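Local coordinates for alpha-1,3-glucanase (Streptomyces thermodiastaticus, PDB 7C7D), which hydrolyses the alpha-1,3-glucosidic linkages of alpha-1,3-glucan, as a thermostable glycoside hydrolase of family GH87, at residues L135-T140 and T165-G170; G237-I242 and N258-G263; A380-Y385 and E441-L446; T399-A404 and S423-L428; T518-A523 and T541-T546. All blocks are in the same frame, centred on the assembly; numbering follows the deposited sequence. Where two conformers were deposited one is given.

Interaction 1 of 5, residues L135-T140 and T165-G170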
# COMPACT_ATOMS: atom_id res chain seq x y z
N LEU A 135 -23.56 -8.79 -19.41
CA LEU A 135 -22.68 -7.97 -20.23
C LEU A 135 -21.93 -8.85 -21.22
O LEU A 135 -21.70 -10.04 -20.98
CB LEU A 135 -21.67 -7.23 -19.35
CG LEU A 135 -22.22 -6.20 -18.35
CD1 LEU A 135 -21.17 -5.12 -18.11
CD2 LEU A 135 -23.52 -5.59 -18.84
N ASP A 136 -21.52 -8.24 -22.33
CA ASP A 136 -20.87 -8.99 -23.40
C ASP A 136 -19.37 -9.10 -23.23
O ASP A 136 -18.66 -9.40 -24.20
CB ASP A 136 -21.20 -8.37 -24.75
CG ASP A 136 -20.69 -6.97 -24.88
OD1 ASP A 136 -20.21 -6.39 -23.88
OD2 ASP A 136 -20.77 -6.45 -26.01
N ARG A 137 -18.87 -8.84 -22.04
CA ARG A 137 -17.49 -9.13 -21.71
C ARG A 137 -17.47 -9.67 -20.30
O ARG A 137 -18.42 -9.47 -19.53
CB ARG A 137 -16.63 -7.88 -21.75
CG ARG A 137 -16.09 -7.49 -23.08
CD ARG A 137 -15.73 -6.00 -23.09
NE ARG A 137 -16.91 -5.12 -23.06
CZ ARG A 137 -17.67 -4.82 -22.00
NH1 ARG A 137 -17.37 -5.25 -20.78
NH2 ARG A 137 -18.70 -4.02 -22.16
N SER A 138 -16.39 -10.35 -19.96
CA SER A 138 -16.23 -10.94 -18.65
C SER A 138 -14.91 -10.48 -18.06
O SER A 138 -14.04 -9.95 -18.77
CB SER A 138 -16.26 -12.47 -18.72
OG SER A 138 -15.22 -12.93 -19.56
N LEU A 139 -14.75 -10.69 -16.76
CA LEU A 139 -13.50 -10.39 -16.10
C LEU A 139 -12.59 -11.61 -16.22
O LEU A 139 -13.02 -12.74 -16.01
CB LEU A 139 -13.75 -10.09 -14.62
CG LEU A 139 -14.50 -8.80 -14.30
CD1 LEU A 139 -15.19 -8.92 -12.96
CD2 LEU A 139 -13.55 -7.62 -14.32
N THR A 140 -11.33 -11.37 -16.56
CA THR A 140 -10.34 -12.43 -16.55
C THR A 140 -9.85 -12.63 -15.12
O THR A 140 -9.47 -11.67 -14.45
CB THR A 140 -9.17 -12.06 -17.46
OG1 THR A 140 -9.65 -11.88 -18.80
CG2 THR A 140 -8.10 -13.16 -17.44
N THR A 165 -8.72 -7.52 -11.00
CA THR A 165 -9.09 -7.56 -12.40
C THR A 165 -10.10 -6.45 -12.66
O THR A 165 -10.95 -6.16 -11.81
CB THR A 165 -9.64 -8.95 -12.77
OG1 THR A 165 -9.92 -8.99 -14.17
CG2 THR A 165 -10.89 -9.29 -11.97
N ARG A 166 -9.99 -5.80 -13.82
CA ARG A 166 -10.79 -4.62 -14.09
C ARG A 166 -11.47 -4.72 -15.45
O ARG A 166 -11.04 -5.45 -16.34
CB ARG A 166 -9.96 -3.33 -14.01
CG ARG A 166 -8.98 -3.14 -15.16
CD ARG A 166 -8.25 -1.80 -15.06
NE ARG A 166 -7.32 -1.61 -16.17
CZ ARG A 166 -6.66 -0.49 -16.42
NH1 ARG A 166 -6.83 0.58 -15.65
NH2 ARG A 166 -5.85 -0.42 -17.47
N LEU A 167 -12.53 -3.92 -15.60
CA LEU A 167 -13.31 -3.92 -16.83
C LEU A 167 -14.07 -2.61 -16.92
O LEU A 167 -14.71 -2.20 -15.94
CB LEU A 167 -14.29 -5.09 -16.82
CG LEU A 167 -15.04 -5.50 -18.08
CD1 LEU A 167 -14.09 -5.53 -19.27
CD2 LEU A 167 -15.69 -6.85 -17.87
N LEU A 168 -14.00 -1.95 -18.07
CA LEU A 168 -14.96 -0.90 -18.37
C LEU A 168 -16.31 -1.55 -18.63
O LEU A 168 -16.40 -2.55 -19.35
CB LEU A 168 -14.52 -0.11 -19.61
CG LEU A 168 -13.28 0.77 -19.47
CD1 LEU A 168 -12.78 1.24 -20.83
CD2 LEU A 168 -13.55 1.96 -18.56
N LEU A 169 -17.37 -1.01 -18.02
CA LEU A 169 -18.67 -1.66 -18.13
C LEU A 169 -19.33 -1.46 -19.50
O LEU A 169 -20.25 -2.21 -19.84
CB LEU A 169 -19.61 -1.19 -17.02
CG LEU A 169 -19.21 -1.58 -15.60
CD1 LEU A 169 -20.12 -0.90 -14.58
CD2 LEU A 169 -19.24 -3.09 -15.41
N GLY A 170 -18.87 -0.49 -20.28
CA GLY A 170 -19.59 -0.11 -21.49
C GLY A 170 -20.93 0.53 -21.24
O GLY A 170 -21.67 0.79 -22.19
O HOH W 1 -10.53 -8.47 -16.87
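Thr165 and Thr140 make the short bond here: the Thr165 hydroxyl donates a hydrogen bond to the Thr140 carbonyl, OG1 to O 2.7 Å, with the donor tilted 19° from the carbonyl plane. OG1 reaches that oxygen because it stands anti to the backbone N (chi1 -176°). Water 1 ties the same end together, accepting from Thr140 N and donating to both Thr165 OG1 and Arg166 O. At the far end, Arg137 NH2 makes a weak bond to Leu169 O at 3.3 Å, near the guanidinium plane, while Leu168 O lies over one face of the group. Asp136 OD1 forms a salt bridge with Arg137 NH2, 3.3 Å away but well out of the guanidinium plane, so no N-H points at it. The two strands run nearly antiparallel, 160° apart, yet the axes of 137-140 and 165-169 come no closer than 6.5 Å and no backbone bond joins them. They belong to different sheets of a beta-sandwich in the N-terminal domain: Leu135 and Leu139 bond through their backbones to strand 123-130, and Thr165, Leu167 and Leu169 to strand 109-117. Leucines fill the space between. Leu139 CD2 sits 3.6 Å from Leu167 CB, and Leu167 turns its own CD2 to Ser138 O, 3.6 Å away. Leu167 CG packs obliquely against Arg137 NH1. Further along, Leu135 CD1 meets Leu169 CD2 at 3.9 Å.

Interaction 2 of 5, residues G237-I242 and N258-G263; sequences GGVVWI and NVTLQG
Val240 and Leu261 lie side by side and point the same way, with Val240 CG1 3.4 Å from Leu261 CD1; since Leu261 was modelled in two conformers, the apparent tightness is doubtful. Leu261 CG, held anti to the backbone N (chi1 -165°), meets Ile242 CD1 at 3.6 Å, and on the other flank Val240 CG2 touches Val259 CG2 at 3.7 Å. These residues form the apolar face. The opposite face carries Val239 beside Thr260, and Trp241 beside Gln262. The indole meets the second strand obliquely, its CE3 3.3 Å from Gln262 O and its CZ3 close to Gly263 O, while Gln262 CG packs against CZ3. Between the faces the backbones form a parallel ladder: Thr260 N to Gly238 O, Val240 N to Thr260 O at 2.7 Å, Gln262 N to Val240 O, and Ile242 N to Gln262 O. Gly237 N adds a bond to Asn258 O at the start of the pair. There water 2 donates to Gly238 O and also bonds to Thr260 OG1, 2.8 Å from each. This is the pairing of successive coils in a right-handed parallel beta-helix, as in the pectate lyase-like family. Strand 209-210 pairs with 238-242 on one side and strand 286-289 with 259-263 on the other, while helix 225-234 packs on Val240 and Ile242 through Ala231 and Phe228.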
# COMPACT_ATOMS: atom_id res chain seq x y z
N GLY A 237 11.62 18.90 -23.69
CA GLY A 237 10.90 20.11 -23.33
C GLY A 237 9.43 20.08 -23.65
O GLY A 237 8.75 21.09 -23.44
N GLY A 238 8.91 18.96 -24.14
CA GLY A 238 7.53 18.88 -24.56
C GLY A 238 6.83 17.61 -24.11
O GLY A 238 7.14 17.05 -23.06
N VAL A 239 5.88 17.14 -24.92
CA VAL A 239 4.95 16.10 -24.51
C VAL A 239 5.03 14.96 -25.51
O VAL A 239 4.93 15.17 -26.72
CB VAL A 239 3.51 16.63 -24.43
CG1 VAL A 239 2.54 15.51 -24.10
CG2 VAL A 239 3.42 17.76 -23.41
N VAL A 240 5.22 13.75 -24.99
CA VAL A 240 5.05 12.52 -25.75
C VAL A 240 3.64 12.00 -25.47
O VAL A 240 3.25 11.82 -24.31
CB VAL A 240 6.10 11.48 -25.36
CG1 VAL A 240 5.79 10.16 -26.03
CG2 VAL A 240 7.49 11.95 -25.74
N TRP A 241 2.90 11.73 -26.53
CA TRP A 241 1.52 11.28 -26.44
C TRP A 241 1.47 9.77 -26.66
O TRP A 241 2.08 9.25 -27.60
CB TRP A 241 0.68 11.97 -27.51
CG TRP A 241 -0.73 11.49 -27.61
CD1 TRP A 241 -1.30 10.85 -28.67
CD2 TRP A 241 -1.75 11.62 -26.62
NE1 TRP A 241 -2.62 10.58 -28.40
CE2 TRP A 241 -2.92 11.04 -27.15
CE3 TRP A 241 -1.79 12.17 -25.33
CZ2 TRP A 241 -4.12 10.99 -26.43
CZ3 TRP A 241 -2.99 12.12 -24.63
CH2 TRP A 241 -4.13 11.54 -25.18
N ILE A 242 0.75 9.08 -25.79
CA ILE A 242 0.53 7.64 -25.91
C ILE A 242 -0.95 7.44 -26.24
O ILE A 242 -1.80 7.51 -25.33
CB ILE A 242 0.89 6.90 -24.61
CG1 ILE A 242 2.32 7.22 -24.15
CG2 ILE A 242 0.71 5.40 -24.79
CD1 ILE A 242 2.63 6.70 -22.74
N ASN A 258 13.25 15.86 -18.97
CA ASN A 258 12.73 16.99 -19.74
C ASN A 258 11.62 16.57 -20.70
O ASN A 258 11.64 16.88 -21.89
CB ASN A 258 13.85 17.72 -20.49
CG ASN A 258 14.91 18.26 -19.57
OD1 ASN A 258 16.10 18.04 -19.78
ND2 ASN A 258 14.48 18.98 -18.54
N VAL A 259 10.65 15.83 -20.17
CA VAL A 259 9.60 15.27 -21.03
C VAL A 259 8.39 14.95 -20.18
O VAL A 259 8.50 14.57 -19.01
CB VAL A 259 10.12 14.03 -21.80
CG1 VAL A 259 10.26 12.83 -20.87
CG2 VAL A 259 9.21 13.72 -22.99
N THR A 260 7.22 15.11 -20.77
CA THR A 260 5.97 14.61 -20.24
C THR A 260 5.57 13.41 -21.08
O THR A 260 5.54 13.50 -22.32
CB THR A 260 4.89 15.69 -20.31
OG1 THR A 260 5.23 16.76 -19.42
CG2 THR A 260 3.53 15.13 -19.94
N LEU A 261 5.32 12.29 -20.43
CA LEU A 261 4.79 11.10 -21.08
C LEU A 261 3.34 11.00 -20.66
O LEU A 261 3.04 10.72 -19.50
CB LEU A 261 5.59 9.87 -20.65
CG LEU A 261 5.46 8.57 -21.44
CD1 LEU A 261 5.60 8.81 -22.92
CD2 LEU A 261 6.51 7.58 -20.97
N GLN A 262 2.43 11.26 -21.60
CA GLN A 262 1.02 11.42 -21.30
C GLN A 262 0.18 10.46 -22.13
O GLN A 262 0.27 10.44 -23.36
CB GLN A 262 0.58 12.85 -21.58
CG GLN A 262 -0.90 13.07 -21.36
CD GLN A 262 -1.26 14.53 -21.36
OE1 GLN A 262 -0.39 15.39 -21.38
NE2 GLN A 262 -2.56 14.82 -21.33
N GLY A 263 -0.64 9.67 -21.44
CA GLY A 263 -1.63 8.83 -22.08
C GLY A 263 -3.01 9.48 -22.09
O GLY A 263 -3.22 10.60 -21.62
O HOH W 2 7.23 18.38 -20.56

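Interaction 3 of 5, residues A380-Y385 and E441-L446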
# COMPACT_ATOMS: atom_id res chain seq x y z
N ALA A 380 7.20 3.01 1.93
CA ALA A 380 8.34 2.99 2.83
C ALA A 380 9.30 4.12 2.52
O ALA A 380 9.42 4.56 1.37
CB ALA A 380 9.10 1.65 2.76
N MET A 381 10.00 4.56 3.56
CA MET A 381 11.17 5.41 3.44
C MET A 381 12.31 4.70 4.14
O MET A 381 12.20 4.34 5.31
CB MET A 381 10.93 6.77 4.10
CG MET A 381 9.79 7.55 3.50
SD MET A 381 9.82 9.25 4.09
CE MET A 381 8.15 9.77 3.73
N TRP A 382 13.39 4.45 3.42
CA TRP A 382 14.54 3.75 3.99
C TRP A 382 15.76 4.63 3.75
O TRP A 382 16.25 4.72 2.63
CB TRP A 382 14.69 2.38 3.34
CG TRP A 382 15.80 1.55 3.91
CD1 TRP A 382 16.38 1.67 5.14
CD2 TRP A 382 16.46 0.46 3.25
NE1 TRP A 382 17.37 0.72 5.28
CE2 TRP A 382 17.43 -0.03 4.14
CE3 TRP A 382 16.31 -0.14 2.00
CZ2 TRP A 382 18.26 -1.11 3.81
CZ3 TRP A 382 17.13 -1.21 1.68
CH2 TRP A 382 18.10 -1.68 2.58
N SER A 383 16.23 5.28 4.81
CA SER A 383 17.26 6.31 4.68
C SER A 383 18.66 5.71 4.68
O SER A 383 19.49 5.94 5.57
CB SER A 383 17.08 7.38 5.74
OG SER A 383 16.04 8.27 5.36
N LEU A 384 18.93 4.93 3.64
CA LEU A 384 20.27 4.48 3.32
C LEU A 384 20.97 5.54 2.49
O LEU A 384 20.33 6.27 1.73
CB LEU A 384 20.20 3.21 2.48
CG LEU A 384 20.14 1.83 3.12
CD1 LEU A 384 20.61 0.81 2.10
CD2 LEU A 384 20.97 1.76 4.39
N TYR A 385 22.30 5.61 2.63
CA TYR A 385 23.17 6.48 1.84
C TYR A 385 23.07 7.95 2.24
O TYR A 385 24.09 8.59 2.54
CB TYR A 385 22.95 6.34 0.32
CG TYR A 385 22.72 4.92 -0.16
CD1 TYR A 385 23.70 3.95 -0.03
CD2 TYR A 385 21.51 4.56 -0.76
CE1 TYR A 385 23.49 2.66 -0.48
CE2 TYR A 385 21.29 3.27 -1.20
CZ TYR A 385 22.28 2.32 -1.06
OH TYR A 385 22.07 1.04 -1.51
N GLU A 441 24.06 -0.58 5.91
CA GLU A 441 24.77 0.67 6.12
C GLU A 441 25.18 1.25 4.77
O GLU A 441 25.35 0.51 3.80
CB GLU A 441 26.02 0.45 6.98
CG GLU A 441 25.73 0.04 8.42
CD GLU A 441 25.30 1.19 9.32
OE1 GLU A 441 25.17 2.33 8.82
OE2 GLU A 441 25.10 0.96 10.53
N PRO A 442 25.37 2.59 4.68
CA PRO A 442 25.24 3.58 5.75
C PRO A 442 23.80 4.02 5.95
O PRO A 442 23.14 4.48 5.01
CB PRO A 442 26.09 4.75 5.24
CG PRO A 442 25.97 4.66 3.76
CD PRO A 442 25.88 3.19 3.44
N PHE A 443 23.32 3.88 7.18
CA PHE A 443 21.95 4.20 7.54
C PHE A 443 21.93 5.51 8.32
O PHE A 443 22.85 5.82 9.08
CB PHE A 443 21.38 3.08 8.41
CG PHE A 443 19.98 3.33 8.89
CD1 PHE A 443 18.91 3.31 8.01
CD2 PHE A 443 19.73 3.55 10.24
CE1 PHE A 443 17.61 3.53 8.46
CE2 PHE A 443 18.44 3.76 10.69
CZ PHE A 443 17.38 3.75 9.81
N HIS A 444 20.86 6.28 8.13
CA HIS A 444 20.70 7.56 8.82
C HIS A 444 19.49 7.50 9.73
O HIS A 444 18.35 7.56 9.26
CB HIS A 444 20.56 8.68 7.79
CG HIS A 444 21.80 8.86 6.98
ND1 HIS A 444 22.77 9.78 7.31
CD2 HIS A 444 22.27 8.18 5.91
CE1 HIS A 444 23.77 9.69 6.45
NE2 HIS A 444 23.49 8.73 5.59
N PRO A 445 19.70 7.37 11.04
CA PRO A 445 18.56 7.21 11.96
C PRO A 445 17.66 8.44 12.00
O PRO A 445 18.00 9.52 11.52
CB PRO A 445 19.24 6.98 13.32
CG PRO A 445 20.62 6.54 13.00
CD PRO A 445 21.00 7.22 11.72
N LEU A 446 16.48 8.23 12.60
CA LEU A 446 15.49 9.29 12.71
C LEU A 446 16.10 10.55 13.32
O LEU A 446 16.84 10.49 14.31
CB LEU A 446 14.33 8.82 13.59
CG LEU A 446 13.58 7.58 13.09
CD1 LEU A 446 12.82 6.92 14.25
CD2 LEU A 446 12.63 7.93 11.96
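Phe443 CE1 comes to the edge of the Trp382 indole, near its plane and 4.0 Å from Trp382 CD1, while that CD1 lies obliquely to the phenyl ring. The contact joins two loops at one side of the parallel beta-helix: residues 383-385 leave strand 379-382, and the loop residues 441-446 belong to the long excursion that follows strand 432-435. Phe443 CG stands anti to the backbone N (chi1 178°), on the way to the indole. Leu384 CG rests on one indole face, 3.4 Å above it and offset toward the rim. Leu384 sends CD2 to Pro442 O, 3.5 Å away, close to the edge of the Phe443 ring. Tyr385 turns its ring obliquely to Pro442 CD, with Leu384 CB over one face. A cis peptide precedes Pro442, and Glu441 OE1 takes the amide N-H of Phe443 from above the carboxylate plane. Two backbone bonds fasten the loops, Tyr385 N to Pro442 O at 2.8 Å and His444 N to Ser383 O at 2.9 Å, with Ser383 at the centre of an inverse gamma turn. Outside the pair, Trp382 NE1 bonds to Lys438 O. The imidazole of His444 has Ser383 O at its edge, in plane, and its NE2 makes a weak bond to Tyr385 O, 3.1 Å away at 138°.

Interaction 4 of 5, residues T399-A404 and S423-L428; sequences TQPNLA and SDTNAL
Asn426 reaches across to Gln400 and Pro401 with one amide nitrogen: ND2 donates to Gln400 OE1 at 2.8 Å and to Pro401 O at 3.0 Å. Both acceptors lie close to its amide plane, so its two N-H groups are used and the amide cannot easily turn. The Gln400 and Asn426 side chains cross at about a right angle, their amide planes 29° apart. A bend at chi2 (-68°) brings Gln400 CD back toward Asp424; NE2 lies 3.4 Å from Asp424 CB, and Pro401 CG packs on Thr425 CG2. Backbone bonds close both ends, Gln400 N to Ser423 O and Ala404 N to Ala427 O at 3.2 Å. Water 4 fills in between, accepting from Asn426 N and donating to Pro401 O and Ala404 O, while water 3 links Thr399 OG1 to Asp424 OD2. In the next shell, Gln400 NE2 bonds to Ser85 O and Ala87 O, and Asp424 OD1 forms salt bridges with Arg459 and Arg90, the latter also bonding to Thr425 O. The Asp424 side chain is about 7 Å from the bound calcium ion. Turns stacked coil on coil beyond the Thr399-Ser423 bridge are characteristic of a parallel beta-helix, and here they also meet the N-terminal domain.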
# COMPACT_ATOMS: atom_id res chain seq x y z
N THR A 399 -4.42 -0.86 1.72
CA THR A 399 -5.11 -2.03 2.21
C THR A 399 -4.31 -3.29 1.90
O THR A 399 -3.77 -3.45 0.80
CB THR A 399 -6.53 -2.13 1.64
OG1 THR A 399 -7.07 -3.43 1.91
CG2 THR A 399 -6.58 -1.88 0.13
N GLN A 400 -4.23 -4.16 2.89
CA GLN A 400 -3.74 -5.52 2.70
C GLN A 400 -2.32 -5.63 2.13
O GLN A 400 -2.10 -6.38 1.16
CB GLN A 400 -4.75 -6.34 1.89
CG GLN A 400 -5.88 -6.89 2.77
CD GLN A 400 -5.40 -7.95 3.76
OE1 GLN A 400 -4.23 -8.35 3.75
NE2 GLN A 400 -6.32 -8.42 4.62
N PRO A 401 -1.32 -5.00 2.74
CA PRO A 401 0.06 -5.44 2.46
C PRO A 401 0.21 -6.85 3.01
O PRO A 401 -0.24 -7.14 4.12
CB PRO A 401 0.92 -4.42 3.23
CG PRO A 401 0.04 -3.99 4.38
CD PRO A 401 -1.38 -4.03 3.86
N ASN A 402 0.83 -7.75 2.23
CA ASN A 402 0.79 -9.17 2.58
C ASN A 402 1.60 -9.47 3.83
O ASN A 402 1.31 -10.43 4.55
CB ASN A 402 1.42 -10.04 1.49
CG ASN A 402 0.80 -9.89 0.12
OD1 ASN A 402 1.50 -10.10 -0.88
ND2 ASN A 402 -0.48 -9.58 0.04
N LEU A 403 2.68 -8.72 4.03
CA LEU A 403 3.54 -8.84 5.19
C LEU A 403 4.12 -7.45 5.43
O LEU A 403 4.07 -6.58 4.56
CB LEU A 403 4.63 -9.90 4.96
CG LEU A 403 5.54 -9.75 3.75
CD1 LEU A 403 6.80 -8.98 4.11
CD2 LEU A 403 5.90 -11.13 3.18
N ALA A 404 4.66 -7.25 6.63
CA ALA A 404 5.24 -5.96 7.01
C ALA A 404 4.18 -4.86 7.10
O ALA A 404 3.01 -5.13 7.41
CB ALA A 404 6.44 -5.60 6.13
N SER A 423 -5.62 -0.13 6.35
CA SER A 423 -6.49 -1.20 6.84
C SER A 423 -5.89 -2.56 6.54
O SER A 423 -5.30 -2.78 5.47
CB SER A 423 -7.88 -1.14 6.20
OG SER A 423 -8.45 0.15 6.32
N ASP A 424 -6.05 -3.48 7.50
CA ASP A 424 -5.85 -4.91 7.29
C ASP A 424 -4.39 -5.25 6.97
O ASP A 424 -4.04 -5.62 5.85
CB ASP A 424 -6.78 -5.44 6.19
CG ASP A 424 -8.23 -5.46 6.62
OD1 ASP A 424 -8.51 -5.97 7.71
OD2 ASP A 424 -9.08 -4.94 5.86
N THR A 425 -3.54 -5.14 7.99
CA THR A 425 -2.15 -5.56 7.85
C THR A 425 -1.93 -6.94 8.49
O THR A 425 -2.78 -7.49 9.19
CB THR A 425 -1.19 -4.51 8.43
OG1 THR A 425 -1.42 -4.35 9.83
CG2 THR A 425 -1.38 -3.17 7.73
N ASN A 426 -0.74 -7.48 8.25
CA ASN A 426 -0.49 -8.88 8.54
C ASN A 426 0.82 -9.08 9.28
O ASN A 426 1.44 -8.11 9.74
CB ASN A 426 -0.54 -9.68 7.25
CG ASN A 426 -1.93 -9.72 6.68
OD1 ASN A 426 -2.81 -10.34 7.26
ND2 ASN A 426 -2.14 -9.04 5.55
N ALA A 427 1.24 -10.34 9.41
CA ALA A 427 2.42 -10.65 10.20
C ALA A 427 3.63 -9.91 9.67
O ALA A 427 3.79 -9.69 8.47
CB ALA A 427 2.67 -12.16 10.18
N LEU A 428 4.49 -9.52 10.60
CA LEU A 428 5.80 -8.90 10.41
C LEU A 428 5.72 -7.38 10.41
O LEU A 428 6.77 -6.74 10.30
CB LEU A 428 6.61 -9.41 9.20
CG LEU A 428 6.80 -10.93 9.14
CD1 LEU A 428 7.59 -11.32 7.90
CD2 LEU A 428 7.49 -11.44 10.39
O HOH W 3 -9.13 -3.33 3.66
O HOH W 4 1.21 -6.90 6.52
O HOH W 5 2.48 -11.87 6.71

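Interaction 5 of 5, residues T518-A523 and T541-T546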
# COMPACT_ATOMS: atom_id res chain seq x y z
N THR A 518 5.43 11.93 21.94
CA THR A 518 4.18 12.46 22.46
C THR A 518 3.04 11.89 21.64
O THR A 518 3.06 11.96 20.41
CB THR A 518 4.15 13.99 22.35
OG1 THR A 518 5.26 14.53 23.07
CG2 THR A 518 2.85 14.54 22.92
N VAL A 519 2.06 11.30 22.32
CA VAL A 519 0.80 10.91 21.71
C VAL A 519 -0.25 11.87 22.22
O VAL A 519 -0.51 11.93 23.43
CB VAL A 519 0.44 9.45 22.06
CG1 VAL A 519 -0.94 9.10 21.50
CG2 VAL A 519 1.50 8.50 21.54
N ASP A 520 -0.83 12.66 21.32
CA ASP A 520 -1.78 13.70 21.70
C ASP A 520 -2.99 13.62 20.79
O ASP A 520 -2.93 14.05 19.63
CB ASP A 520 -1.15 15.09 21.65
CG ASP A 520 -2.05 16.18 22.20
OD1 ASP A 520 -3.28 15.99 22.29
OD2 ASP A 520 -1.52 17.25 22.56
N GLY A 521 -4.09 13.10 21.32
CA GLY A 521 -5.34 13.06 20.60
C GLY A 521 -5.50 11.75 19.87
O GLY A 521 -4.86 11.53 18.84
N ALA A 522 -6.35 10.86 20.38
CA ALA A 522 -6.59 9.61 19.69
C ALA A 522 -7.97 9.11 20.05
O ALA A 522 -8.46 9.32 21.17
CB ALA A 522 -5.53 8.55 20.01
N ALA A 523 -8.61 8.47 19.09
CA ALA A 523 -9.87 7.76 19.28
C ALA A 523 -9.58 6.29 19.03
O ALA A 523 -9.33 5.88 17.89
CB ALA A 523 -10.94 8.27 18.31
N THR A 541 4.80 10.76 26.60
CA THR A 541 3.69 11.50 27.18
C THR A 541 2.43 11.22 26.37
O THR A 541 2.46 11.24 25.13
CB THR A 541 3.98 13.00 27.16
OG1 THR A 541 5.16 13.24 27.94
CG2 THR A 541 2.82 13.80 27.73
N PHE A 542 1.33 10.97 27.07
CA PHE A 542 0.04 10.68 26.45
C PHE A 542 -1.00 11.68 26.92
O PHE A 542 -1.20 11.84 28.13
CB PHE A 542 -0.43 9.27 26.81
CG PHE A 542 0.53 8.21 26.36
CD1 PHE A 542 1.66 7.92 27.11
CD2 PHE A 542 0.33 7.53 25.18
CE1 PHE A 542 2.57 6.96 26.70
CE2 PHE A 542 1.24 6.55 24.75
CZ PHE A 542 2.35 6.27 25.52
N ARG A 543 -1.66 12.34 25.97
CA ARG A 543 -2.74 13.27 26.27
C ARG A 543 -3.90 13.00 25.33
O ARG A 543 -3.70 12.66 24.16
CB ARG A 543 -2.32 14.74 26.04
CG ARG A 543 -1.24 15.28 26.95
CD ARG A 543 -1.05 16.78 26.71
NE ARG A 543 -0.58 17.08 25.36
CZ ARG A 543 0.71 17.23 25.04
NH1 ARG A 543 1.64 17.10 25.98
NH2 ARG A 543 1.06 17.49 23.79
N ASN A 544 -5.12 13.18 25.84
CA ASN A 544 -6.31 13.22 24.99
C ASN A 544 -6.53 11.93 24.21
O ASN A 544 -7.05 11.95 23.09
CB ASN A 544 -6.26 14.44 24.07
CG ASN A 544 -6.05 15.71 24.85
OD1 ASN A 544 -6.71 15.90 25.88
ND2 ASN A 544 -5.13 16.56 24.41
N VAL A 545 -6.18 10.79 24.81
CA VAL A 545 -6.43 9.49 24.20
C VAL A 545 -7.71 8.93 24.82
O VAL A 545 -7.75 8.64 26.02
CB VAL A 545 -5.25 8.54 24.41
CG1 VAL A 545 -5.57 7.15 23.87
CG2 VAL A 545 -4.01 9.11 23.72
N THR A 546 -8.75 8.80 24.01
CA THR A 546 -10.05 8.26 24.43
C THR A 546 -10.17 6.84 23.90
O THR A 546 -10.14 6.63 22.68
CB THR A 546 -11.17 9.12 23.84
OG1 THR A 546 -11.01 10.49 24.25
CG2 THR A 546 -12.53 8.60 24.29
O HOH W 6 4.65 16.85 24.61
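Val519 packs against Phe542 and Val545 on the buried face, its CB 3.7 Å from Phe542 CD2 and its CG1 3.8 Å from Val545 CG2. CG1 points that way because it is anti to the backbone N (chi1 175°). Ala522 CB completes this cluster against the same Val545 methyl. Phe502 and Phe504 of strand 502-505 lie on the inner side. The strands run parallel, 13° apart, one coil of the beta-helix on the next, with a ladder from Val519 N to Thr541 O through to Thr546 N to Ala522 O. At Asn544 the second strand turns a corner. The outer face is polar. Arg543, in one of its two modelled conformers, grips a single oxygen side-on, NH2 2.9 Å and NE 3.0 Å from Asp520 OD2, both from the same face of the carboxylate, whose plane stands 79° from the guanidinium. The other oxygen, Asp520 OD1, accepts from Asn544 ND2 at 2.9 Å, from the syn side but tilted out of the carboxylate plane. Thr518 CG2 approaches Arg543 NH2 obliquely at 3.6 Å, and water 6 spans Thr518 OG1 and, more weakly, Arg543 NH1.

Overall arrangement
Interactions 1, 2, 3 and 5 come in series along the chain, with interaction 4 nested inside the loop that interaction 3 closes. Interaction 1 belongs to the N-terminal beta-sandwich, the other four to the beta-helix. Interactions 2 and 5 pair neighbouring coils far apart along the helix, with centres about 47 Å from each other, and interactions 3 and 4 fall between them. Interactions 3 and 4 are about 22 Å apart by centres and about 8 Å by nearest atoms, without touching, with interaction 4 turned toward the N-terminal domain. The centre of interaction 1 lies about 29 Å from that of interaction 4. The one chain thus builds a long parallel solenoid with a separate sandwich docked against it.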